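Local coordinates for protein 3-hydroxyisobutyrate dehydrogenase (Thermus thermophilus, PDB 2CVZ) that probably catalyses the NADP-dependent oxidation of 3-hydroxyisobutyrate, a step of valine catabolism, and binds NADPH, at residues 228-240 with 253-265. Residues are numbered along the deposited sequence; the frame is centred on the assembly and turned at random.
Sequences ALGLLVKDLGIAM and LRLAREVYEMAKR. With NDP (NADPH dihydro-nicotinamide-adenine-dinucleotide phosphate), chain G.
Val233 and Tyr260 interlock where segments 229-240 and 253-265 of helices 229-243 and 251-267 pack antiparallel, their axes 9.5 Å apart at closest approach and 155° between their directions. The packing is knobs-into-holes, within the helical C-terminal part of the chain: Val233 sits among Arg257, Tyr260, Glu261 and Lys264, and Tyr260 among Leu229, Leu232, Val233 and Leu236. Around the tyrosine, Leu229 CD1 meets the ring edge, 4.0 Å from Tyr260 CD1. Leu236 crosses at about a right angle, Leu236 CD1 lying 3.6 Å from Tyr260 CB. Further along, selenomethionine Met240 bends at its second and third torsions, bringing CE to 3.5 Å from Leu253 O while CG lies against Arg257 CD.

Polar links follow one border of this apolar seam. Lys264 is extended beyond CG and reaches water 1, which also binds Gly230 O; water 2 likewise joins Val233 O to Arg257 NH1. The bent Arg257 chain presents its guanidinium edge-on to Glu258, through NE and NH2, and to Glu261, where Arg257 NH1 lies 2.8 Å from Glu261 OE2. Glu261 OE2 also touches Val233 CG1 at 3.4 Å. Arg254 NH1 makes a weak hydrogen bond to Met240 O, while its NH2 pairs with Asp244.

Turned from the seam, Lys234 NZ forms a salt bridge with Asp235 OD1 and hydrogen bonds to O2D and O3D of the nicotinamide ribose, so helix 229-243 borders the cofactor pocket. Helix 160-188 packs against Leu253, Ala256 and Tyr260, whose OH bonds Ala173 O; Glu258 pairs with Arg254 of a second subunit, and helix 276-284 touches Tyr260 and Ala263.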
ATOM      1  N   ALA C 228     -13.731 -20.896   2.819  1.00 17.79           N
ATOM      2  CA  ALA C 228     -14.434 -19.661   2.481  1.00 18.27           C
ATOM      3  C   ALA C 228     -13.597 -18.382   2.553  1.00 18.63           C
ATOM      4  O   ALA C 228     -12.868 -18.150   3.519  1.00 17.46           O
ATOM      5  CB  ALA C 228     -15.676 -19.515   3.365  1.00 17.64           C
ATOM      6  N   LEU C 229     -13.725 -17.554   1.519  1.00 18.38           N
ATOM      7  CA  LEU C 229     -13.016 -16.283   1.441  1.00 17.96           C
ATOM      8  C   LEU C 229     -13.378 -15.428   2.657  1.00 19.03           C
ATOM      9  O   LEU C 229     -12.534 -14.723   3.211  1.00 20.33           O
ATOM     10  CB  LEU C 229     -13.402 -15.555   0.145  1.00 18.02           C
ATOM     11  CG  LEU C 229     -12.883 -14.134  -0.096  1.00 16.36           C
ATOM     12  CD1 LEU C 229     -11.364 -14.115  -0.003  1.00 16.87           C
ATOM     13  CD2 LEU C 229     -13.348 -13.648  -1.473  1.00 17.31           C
ATOM     14  N   GLY C 230     -14.640 -15.502   3.069  1.00 19.04           N
ATOM     15  CA  GLY C 230     -15.094 -14.738   4.218  1.00 19.34           C
ATOM     16  C   GLY C 230     -14.333 -15.090   5.484  1.00 19.08           C
ATOM     17  O   GLY C 230     -14.045 -14.225   6.316  1.00 17.97           O
ATOM     18  N   LEU C 231     -14.006 -16.368   5.639  1.00 17.49           N
ATOM     19  CA  LEU C 231     -13.265 -16.815   6.809  1.00 17.87           C
ATOM     20  C   LEU C 231     -11.821 -16.317   6.758  1.00 17.00           C
ATOM     21  O   LEU C 231     -11.243 -15.960   7.789  1.00 17.84           O
ATOM     22  CB  LEU C 231     -13.295 -18.343   6.902  1.00 19.53           C
ATOM     23  CG  LEU C 231     -14.660 -18.951   7.238  1.00 19.95           C
ATOM     24  CD1 LEU C 231     -14.573 -20.475   7.193  1.00 20.85           C
ATOM     25  CD2 LEU C 231     -15.099 -18.484   8.619  1.00 22.05           C
ATOM     26  N   LEU C 232     -11.233 -16.288   5.567  1.00 16.51           N
ATOM     27  CA  LEU C 232      -9.859 -15.813   5.444  1.00 17.05           C
ATOM     28  C   LEU C 232      -9.811 -14.334   5.808  1.00 17.11           C
ATOM     29  O   LEU C 232      -8.868 -13.876   6.442  1.00 15.70           O
ATOM     30  CB  LEU C 232      -9.320 -16.018   4.026  1.00 16.78           C
ATOM     31  CG  LEU C 232      -7.883 -15.509   3.819  1.00 17.15           C
ATOM     32  CD1 LEU C 232      -6.953 -16.147   4.852  1.00 16.77           C
ATOM     33  CD2 LEU C 232      -7.408 -15.832   2.412  1.00 18.56           C
ATOM     34  N   VAL C 233     -10.830 -13.582   5.406  1.00 17.38           N
ATOM     35  CA  VAL C 233     -10.859 -12.164   5.742  1.00 17.63           C
ATOM     36  C   VAL C 233     -10.989 -12.045   7.260  1.00 17.71           C
ATOM     37  O   VAL C 233     -10.347 -11.198   7.883  1.00 18.16           O
ATOM     38  CB  VAL C 233     -12.034 -11.445   5.044  1.00 17.93           C
ATOM     39  CG1 VAL C 233     -12.148 -10.011   5.550  1.00 19.66           C
ATOM     40  CG2 VAL C 233     -11.809 -11.440   3.538  1.00 19.59           C
ATOM     41  N   LYS C 234     -11.806 -12.907   7.855  1.00 17.24           N
ATOM     42  CA  LYS C 234     -11.986 -12.897   9.303  1.00 17.72           C
ATOM     43  C   LYS C 234     -10.634 -13.151   9.973  1.00 17.64           C
ATOM     44  O   LYS C 234     -10.290 -12.493  10.956  1.00 17.34           O
ATOM     45  CB  LYS C 234     -13.006 -13.965   9.716  1.00 16.42           C
ATOM     46  CG  LYS C 234     -13.115 -14.219  11.223  1.00 18.61           C
ATOM     47  CD  LYS C 234     -12.179 -15.335  11.688  1.00 17.76           C
ATOM     48  CE  LYS C 234     -12.578 -16.685  11.097  1.00 18.99           C
ATOM     49  NZ  LYS C 234     -11.675 -17.785  11.551  1.00 19.71           N
ATOM     50  N   ASP C 235      -9.869 -14.097   9.431  1.00 17.72           N
ATOM     51  CA  ASP C 235      -8.549 -14.413   9.976  1.00 17.20           C
ATOM     52  C   ASP C 235      -7.621 -13.209   9.859  1.00 17.67           C
ATOM     53  O   ASP C 235      -6.884 -12.891  10.793  1.00 16.74           O
ATOM     54  CB  ASP C 235      -7.911 -15.594   9.237  1.00 18.08           C
ATOM     55  CG  ASP C 235      -8.661 -16.888   9.446  1.00 19.06           C
ATOM     56  OD1 ASP C 235      -9.283 -17.049  10.515  1.00 20.76           O
ATOM     57  OD2 ASP C 235      -8.607 -17.753   8.546  1.00 21.52           O
ATOM     58  N   LEU C 236      -7.643 -12.552   8.702  1.00 18.16           N
ATOM     59  CA  LEU C 236      -6.805 -11.376   8.499  1.00 17.41           C
ATOM     60  C   LEU C 236      -7.197 -10.316   9.525  1.00 18.44           C
ATOM     61  O   LEU C 236      -6.352  -9.560  10.005  1.00 17.79           O
ATOM     62  CB  LEU C 236      -6.973 -10.841   7.070  1.00 17.89           C
ATOM     63  CG  LEU C 236      -6.301 -11.701   5.986  1.00 18.55           C
ATOM     64  CD1 LEU C 236      -6.760 -11.283   4.597  1.00 18.00           C
ATOM     65  CD2 LEU C 236      -4.794 -11.570   6.114  1.00 21.72           C
ATOM     66  N   GLY C 237      -8.483 -10.277   9.868  1.00 17.07           N
ATOM     67  CA  GLY C 237      -8.954  -9.323  10.855  1.00 17.84           C
ATOM     68  C   GLY C 237      -8.310  -9.607  12.201  1.00 17.63           C
ATOM     69  O   GLY C 237      -7.918  -8.692  12.926  1.00 17.66           O
ATOM     70  N   ILE C 238      -8.196 -10.887  12.534  1.00 16.50           N
ATOM     71  CA  ILE C 238      -7.581 -11.294  13.792  1.00 16.14           C
ATOM     72  C   ILE C 238      -6.088 -10.978  13.741  1.00 16.20           C
ATOM     73  O   ILE C 238      -5.494 -10.567  14.743  1.00 16.11           O
ATOM     74  CB  ILE C 238      -7.781 -12.811  14.043  1.00 15.78           C
ATOM     75  CG1 ILE C 238      -9.275 -13.121  14.150  1.00 18.71           C
ATOM     76  CG2 ILE C 238      -7.061 -13.233  15.324  1.00 15.62           C
ATOM     77  CD1 ILE C 238      -9.596 -14.603  14.262  1.00 18.59           C
ATOM     78  N   ALA C 239      -5.486 -11.162  12.571  1.00 14.92           N
ATOM     79  CA  ALA C 239      -4.067 -10.875  12.404  1.00 15.18           C
ATOM     80  C   ALA C 239      -3.789  -9.386  12.639  1.00 15.78           C
ATOM     81  O   ALA C 239      -2.749  -9.024  13.191  1.00 14.99           O
ATOM     82  CB  ALA C 239      -3.609 -11.277  11.012  1.00 14.50           C
HETATM   83  N   MSE C 240      -4.713  -8.527  12.217  1.00 14.62           N
HETATM   84  CA  MSE C 240      -4.546  -7.089  12.416  1.00 16.26           C
HETATM   85  C   MSE C 240      -4.547  -6.796  13.918  1.00 17.27           C
HETATM   86  O   MSE C 240      -3.874  -5.877  14.386  1.00 18.44           O
HETATM   87  CB  MSE C 240      -5.679  -6.308  11.737  1.00 16.74           C
HETATM   88  CG  MSE C 240      -5.777  -6.501  10.219  1.00 16.56           C
HETATM   89 SE   MSE C 240      -4.124  -6.147   9.264  1.00 22.99          SE
HETATM   90  CE  MSE C 240      -3.488  -7.975   9.110  1.00 15.28           C
ATOM     91  N   LEU C 253       1.314  -6.465   5.549  1.00 14.78           N
ATOM     92  CA  LEU C 253       0.225  -7.210   6.159  1.00 15.09           C
ATOM     93  C   LEU C 253      -1.042  -6.366   6.296  1.00 15.11           C
ATOM     94  O   LEU C 253      -2.149  -6.873   6.120  1.00 13.11           O
ATOM     95  CB  LEU C 253       0.655  -7.763   7.518  1.00 14.97           C
ATOM     96  CG  LEU C 253       1.769  -8.817   7.462  1.00 15.88           C
ATOM     97  CD1 LEU C 253       2.001  -9.379   8.860  1.00 16.03           C
ATOM     98  CD2 LEU C 253       1.387  -9.937   6.496  1.00 17.04           C
ATOM     99  N   ARG C 254      -0.887  -5.080   6.601  1.00 15.01           N
ATOM    100  CA  ARG C 254      -2.051  -4.206   6.727  1.00 14.75           C
ATOM    101  C   ARG C 254      -2.776  -4.119   5.384  1.00 15.34           C
ATOM    102  O   ARG C 254      -3.999  -4.229   5.322  1.00 14.33           O
ATOM    103  CB  ARG C 254      -1.628  -2.801   7.165  1.00 16.47           C
ATOM    104  CG  ARG C 254      -1.082  -2.714   8.584  1.00 15.54           C
ATOM    105  CD  ARG C 254      -2.162  -2.874   9.658  1.00 16.63           C
ATOM    106  NE  ARG C 254      -1.612  -2.608  10.989  1.00 15.26           N
ATOM    107  CZ  ARG C 254      -2.214  -2.895  12.139  1.00 16.56           C
ATOM    108  NH1 ARG C 254      -3.413  -3.468  12.159  1.00 16.36           N
ATOM    109  NH2 ARG C 254      -1.609  -2.610  13.283  1.00 15.29           N
ATOM    110  N   LEU C 255      -2.015  -3.917   4.310  1.00 15.02           N
ATOM    111  CA  LEU C 255      -2.601  -3.814   2.977  1.00 17.84           C
ATOM    112  C   LEU C 255      -3.268  -5.121   2.552  1.00 18.01           C
ATOM    113  O   LEU C 255      -4.285  -5.117   1.849  1.00 16.18           O
ATOM    114  CB  LEU C 255      -1.530  -3.425   1.954  1.00 21.69           C
ATOM    115  CG  LEU C 255      -1.686  -2.046   1.305  1.00 28.10           C
ATOM    116  CD1 LEU C 255      -2.941  -2.026   0.435  1.00 27.63           C
ATOM    117  CD2 LEU C 255      -1.766  -0.969   2.388  1.00 29.99           C
ATOM    118  N   ALA C 256      -2.693  -6.239   2.977  1.00 16.49           N
ATOM    119  CA  ALA C 256      -3.249  -7.545   2.637  1.00 16.75           C
ATOM    120  C   ALA C 256      -4.705  -7.661   3.088  1.00 16.39           C
ATOM    121  O   ALA C 256      -5.543  -8.189   2.357  1.00 15.48           O
ATOM    122  CB  ALA C 256      -2.413  -8.652   3.273  1.00 16.07           C
ATOM    123  N   ARG C 257      -5.013  -7.169   4.287  1.00 15.69           N
ATOM    124  CA  ARG C 257      -6.388  -7.247   4.779  1.00 16.42           C
ATOM    125  C   ARG C 257      -7.335  -6.441   3.895  1.00 15.90           C
ATOM    126  O   ARG C 257      -8.465  -6.858   3.641  1.00 16.64           O
ATOM    127  CB  ARG C 257      -6.503  -6.726   6.215  1.00 14.61           C
ATOM    128  CG  ARG C 257      -7.844  -7.081   6.886  1.00 14.73           C
ATOM    129  CD  ARG C 257      -8.439  -5.907   7.664  1.00 15.77           C
ATOM    130  NE  ARG C 257      -9.101  -4.943   6.789  1.00 16.47           N
ATOM    131  CZ  ARG C 257     -10.311  -5.113   6.263  1.00 17.17           C
ATOM    132  NH1 ARG C 257     -11.011  -6.213   6.522  1.00 16.70           N
ATOM    133  NH2 ARG C 257     -10.821  -4.186   5.467  1.00 16.79           N
ATOM    134  N   GLU C 258      -6.874  -5.283   3.428  1.00 16.07           N
ATOM    135  CA  GLU C 258      -7.714  -4.432   2.592  1.00 16.03           C
ATOM    136  C   GLU C 258      -8.002  -5.027   1.211  1.00 17.35           C
ATOM    137  O   GLU C 258      -9.147  -4.971   0.740  1.00 17.11           O
ATOM    138  CB  GLU C 258      -7.081  -3.042   2.444  1.00 16.72           C
ATOM    139  CG  GLU C 258      -6.768  -2.352   3.772  1.00 16.28           C
ATOM    140  CD  GLU C 258      -7.954  -2.312   4.723  1.00 17.04           C
ATOM    141  OE1 GLU C 258      -9.060  -1.941   4.288  1.00 16.01           O
ATOM    142  OE2 GLU C 258      -7.780  -2.646   5.916  1.00 15.46           O
ATOM    143  N   VAL C 259      -6.990  -5.601   0.560  1.00 16.78           N
ATOM    144  CA  VAL C 259      -7.217  -6.181  -0.762  1.00 16.49           C
ATOM    145  C   VAL C 259      -8.133  -7.403  -0.694  1.00 17.11           C
ATOM    146  O   VAL C 259      -8.975  -7.597  -1.573  1.00 16.16           O
ATOM    147  CB  VAL C 259      -5.884  -6.545  -1.483  1.00 18.08           C
ATOM    148  CG1 VAL C 259      -5.013  -5.296  -1.611  1.00 18.35           C
ATOM    149  CG2 VAL C 259      -5.150  -7.654  -0.744  1.00 18.54           C
ATOM    150  N   TYR C 260      -7.991  -8.228   0.341  1.00 16.77           N
ATOM    151  CA  TYR C 260      -8.871  -9.387   0.458  1.00 15.85           C
ATOM    152  C   TYR C 260     -10.286  -8.943   0.808  1.00 16.74           C
ATOM    153  O   TYR C 260     -11.251  -9.629   0.477  1.00 15.76           O
ATOM    154  CB  TYR C 260      -8.335 -10.385   1.492  1.00 15.10           C
ATOM    155  CG  TYR C 260      -7.325 -11.340   0.890  1.00 15.88           C
ATOM    156  CD1 TYR C 260      -7.739 -12.513   0.251  1.00 16.68           C
ATOM    157  CD2 TYR C 260      -5.964 -11.043   0.903  1.00 15.27           C
ATOM    158  CE1 TYR C 260      -6.818 -13.363  -0.362  1.00 15.98           C
ATOM    159  CE2 TYR C 260      -5.036 -11.884   0.292  1.00 15.91           C
ATOM    160  CZ  TYR C 260      -5.471 -13.041  -0.337  1.00 15.67           C
ATOM    161  OH  TYR C 260      -4.558 -13.866  -0.941  1.00 15.66           O
ATOM    162  N   GLU C 261     -10.415  -7.799   1.479  1.00 16.41           N
ATOM    163  CA  GLU C 261     -11.746  -7.288   1.800  1.00 16.02           C
ATOM    164  C   GLU C 261     -12.409  -6.933   0.471  1.00 16.16           C
ATOM    165  O   GLU C 261     -13.598  -7.183   0.275  1.00 17.59           O
ATOM    166  CB  GLU C 261     -11.669  -6.037   2.679  1.00 15.37           C
ATOM    167  CG  GLU C 261     -13.048  -5.459   3.030  1.00 16.11           C
ATOM    168  CD  GLU C 261     -13.822  -6.314   4.025  1.00 17.76           C
ATOM    169  OE1 GLU C 261     -15.052  -6.458   3.865  1.00 18.05           O
ATOM    170  OE2 GLU C 261     -13.207  -6.832   4.980  1.00 20.26           O
HETATM  171  N   MSE C 262     -11.629  -6.350  -0.436  1.00 16.11           N
HETATM  172  CA  MSE C 262     -12.130  -5.978  -1.759  1.00 17.03           C
HETATM  173  C   MSE C 262     -12.633  -7.226  -2.468  1.00 18.45           C
HETATM  174  O   MSE C 262     -13.718  -7.235  -3.051  1.00 18.00           O
HETATM  175  CB  MSE C 262     -11.022  -5.363  -2.613  1.00 18.26           C
HETATM  176  CG  MSE C 262     -10.434  -4.072  -2.088  1.00 19.04           C
HETATM  177 SE   MSE C 262      -8.984  -3.532  -3.230  1.00 26.81          SE
HETATM  178  CE  MSE C 262      -8.326  -2.030  -2.173  1.00 20.39           C
ATOM    179  N   ALA C 263     -11.822  -8.277  -2.437  1.00 17.71           N
ATOM    180  CA  ALA C 263     -12.205  -9.523  -3.082  1.00 17.68           C
ATOM    181  C   ALA C 263     -13.512 -10.040  -2.485  1.00 18.94           C
ATOM    182  O   ALA C 263     -14.411 -10.458  -3.215  1.00 20.47           O
ATOM    183  CB  ALA C 263     -11.096 -10.559  -2.918  1.00 19.12           C
ATOM    184  N   LYS C 264     -13.619  -9.996  -1.161  1.00 18.12           N
ATOM    185  CA  LYS C 264     -14.812 -10.474  -0.476  1.00 19.93           C
ATOM    186  C   LYS C 264     -16.047  -9.679  -0.883  1.00 20.46           C
ATOM    187  O   LYS C 264     -17.124 -10.242  -1.074  1.00 20.22           O
ATOM    188  CB  LYS C 264     -14.625 -10.382   1.042  1.00 21.85           C
ATOM    189  CG  LYS C 264     -15.853 -10.792   1.845  1.00 24.35           C
ATOM    190  CD  LYS C 264     -15.701 -10.415   3.310  1.00 25.26           C
ATOM    191  CE  LYS C 264     -16.977 -10.688   4.085  1.00 29.44           C
ATOM    192  NZ  LYS C 264     -16.892 -10.189   5.490  1.00 30.81           N
ATOM    193  N   ARG C 265     -15.887  -8.367  -1.013  1.00 20.53           N
ATOM    194  CA  ARG C 265     -17.005  -7.509  -1.383  1.00 21.55           C
ATOM    195  C   ARG C 265     -17.423  -7.723  -2.830  1.00 22.44           C
ATOM    196  O   ARG C 265     -18.595  -7.573  -3.171  1.00 24.01           O
ATOM    197  CB  ARG C 265     -16.628  -6.042  -1.167  1.00 21.55           C
ATOM    198  CG  ARG C 265     -16.134  -5.744   0.242  1.00 23.73           C
ATOM    199  CD  ARG C 265     -17.126  -4.932   1.054  1.00 22.39           C
ATOM    200  NE  ARG C 265     -16.704  -4.809   2.448  1.00 22.07           N
ATOM    201  CZ  ARG C 265     -17.299  -4.033   3.348  1.00 22.89           C
ATOM    202  NH1 ARG C 265     -18.344  -3.296   3.004  1.00 24.08           N
ATOM    203  NH2 ARG C 265     -16.874  -4.021   4.604  1.00 22.02           N
TER
HETATM  204  PA  NDP G1303     -17.675 -24.376   7.599  1.00 22.75           P
HETATM  205  O1A NDP G1303     -17.546 -25.458   6.660  1.00 21.81           O
HETATM  206  O2A NDP G1303     -18.331 -23.062   7.265  1.00 23.93           O
HETATM  207  O5B NDP G1303     -18.396 -25.023   8.918  1.00 22.87           O
HETATM  208  C5B NDP G1303     -18.716 -24.187  10.037  1.00 23.18           C
HETATM  209  C4B NDP G1303     -19.350 -25.153  11.027  1.00 24.39           C
HETATM  210  O4B NDP G1303     -19.741 -24.343  12.170  1.00 24.01           O
HETATM  211  C3B NDP G1303     -20.559 -25.906  10.576  1.00 24.49           C
HETATM  212  O3B NDP G1303     -20.540 -27.232  11.168  1.00 24.41           O
HETATM  213  C2B NDP G1303     -21.708 -25.138  11.107  1.00 24.72           C
HETATM  214  O2B NDP G1303     -22.970 -25.797  11.234  1.00 25.08           O
HETATM  215  C1B NDP G1303     -21.122 -24.597  12.374  1.00 24.08           C
HETATM  216  N9A NDP G1303     -21.815 -23.366  12.843  1.00 24.46           N
HETATM  217  C8A NDP G1303     -21.902 -22.105  12.208  1.00 25.81           C
HETATM  218  N7A NDP G1303     -22.601 -21.257  12.938  1.00 25.49           N
HETATM  219  C5A NDP G1303     -22.987 -21.939  14.059  1.00 26.48           C
HETATM  220  C6A NDP G1303     -23.739 -21.602  15.208  1.00 27.60           C
HETATM  221  N6A NDP G1303     -24.241 -20.375  15.346  1.00 28.13           N
HETATM  222  N1A NDP G1303     -23.945 -22.538  16.167  1.00 28.35           N
HETATM  223  C2A NDP G1303     -23.434 -23.783  16.022  1.00 28.39           C
HETATM  224  N3A NDP G1303     -22.710 -24.202  14.979  1.00 26.33           N
HETATM  225  C4A NDP G1303     -22.518 -23.222  14.019  1.00 25.66           C
HETATM  226  O3  NDP G1303     -16.275 -24.019   8.223  1.00 22.62           O
HETATM  227  PN  NDP G1303     -14.772 -24.544   8.093  1.00 20.78           P
HETATM  228  O1N NDP G1303     -14.372 -24.342   6.697  1.00 21.88           O
HETATM  229  O2N NDP G1303     -14.828 -25.923   8.683  1.00 20.81           O
HETATM  230  O5D NDP G1303     -14.042 -23.597   9.150  1.00 20.45           O
HETATM  231  C5D NDP G1303     -14.309 -23.678  10.588  1.00 20.64           C
HETATM  232  C4D NDP G1303     -13.097 -23.017  11.314  1.00 21.04           C
HETATM  233  O4D NDP G1303     -11.913 -23.644  10.828  1.00 19.95           O
HETATM  234  C3D NDP G1303     -12.947 -21.536  10.953  1.00 19.99           C
HETATM  235  O3D NDP G1303     -12.547 -20.810  12.124  1.00 18.80           O
HETATM  236  C2D NDP G1303     -11.928 -21.520   9.845  1.00 20.76           C
HETATM  237  O2D NDP G1303     -11.367 -20.224   9.729  1.00 20.96           O
HETATM  238  C1D NDP G1303     -10.971 -22.652  10.411  1.00 20.21           C
HETATM  239  N1N NDP G1303     -10.079 -23.287   9.392  1.00 20.05           N
HETATM  240  C2N NDP G1303     -10.624 -23.589   8.113  1.00 20.60           C
HETATM  241  C3N NDP G1303      -9.722 -24.220   7.162  1.00 20.96           C
HETATM  242  C7N NDP G1303     -10.200 -24.577   5.822  1.00 21.74           C
HETATM  243  O7N NDP G1303      -9.435 -24.814   4.865  1.00 20.74           O
HETATM  244  N7N NDP G1303     -11.521 -24.678   5.579  1.00 18.82           N
HETATM  245  C4N NDP G1303      -8.402 -24.485   7.554  1.00 20.99           C
HETATM  246  C5N NDP G1303      -7.907 -24.183   8.789  1.00 21.52           C
HETATM  247  C6N NDP G1303      -8.743 -23.585   9.710  1.00 21.04           C
HETATM  248  P2B NDP G1303     -23.947 -26.044  10.052  1.00 25.79           P
HETATM  249  O1X NDP G1303     -25.257 -26.138  10.728  1.00 24.99           O
HETATM  250  O2X NDP G1303     -23.544 -27.298   9.358  1.00 26.53           O
HETATM  251  O3X NDP G1303     -23.902 -24.858   9.090  1.00 24.28           O
HETATM  252  O   HOH W   1     -15.221 -11.842   6.761  1.00 28.11           O
HETATM  253  O   HOH W   2     -10.821  -8.415   8.332  1.00 18.56           O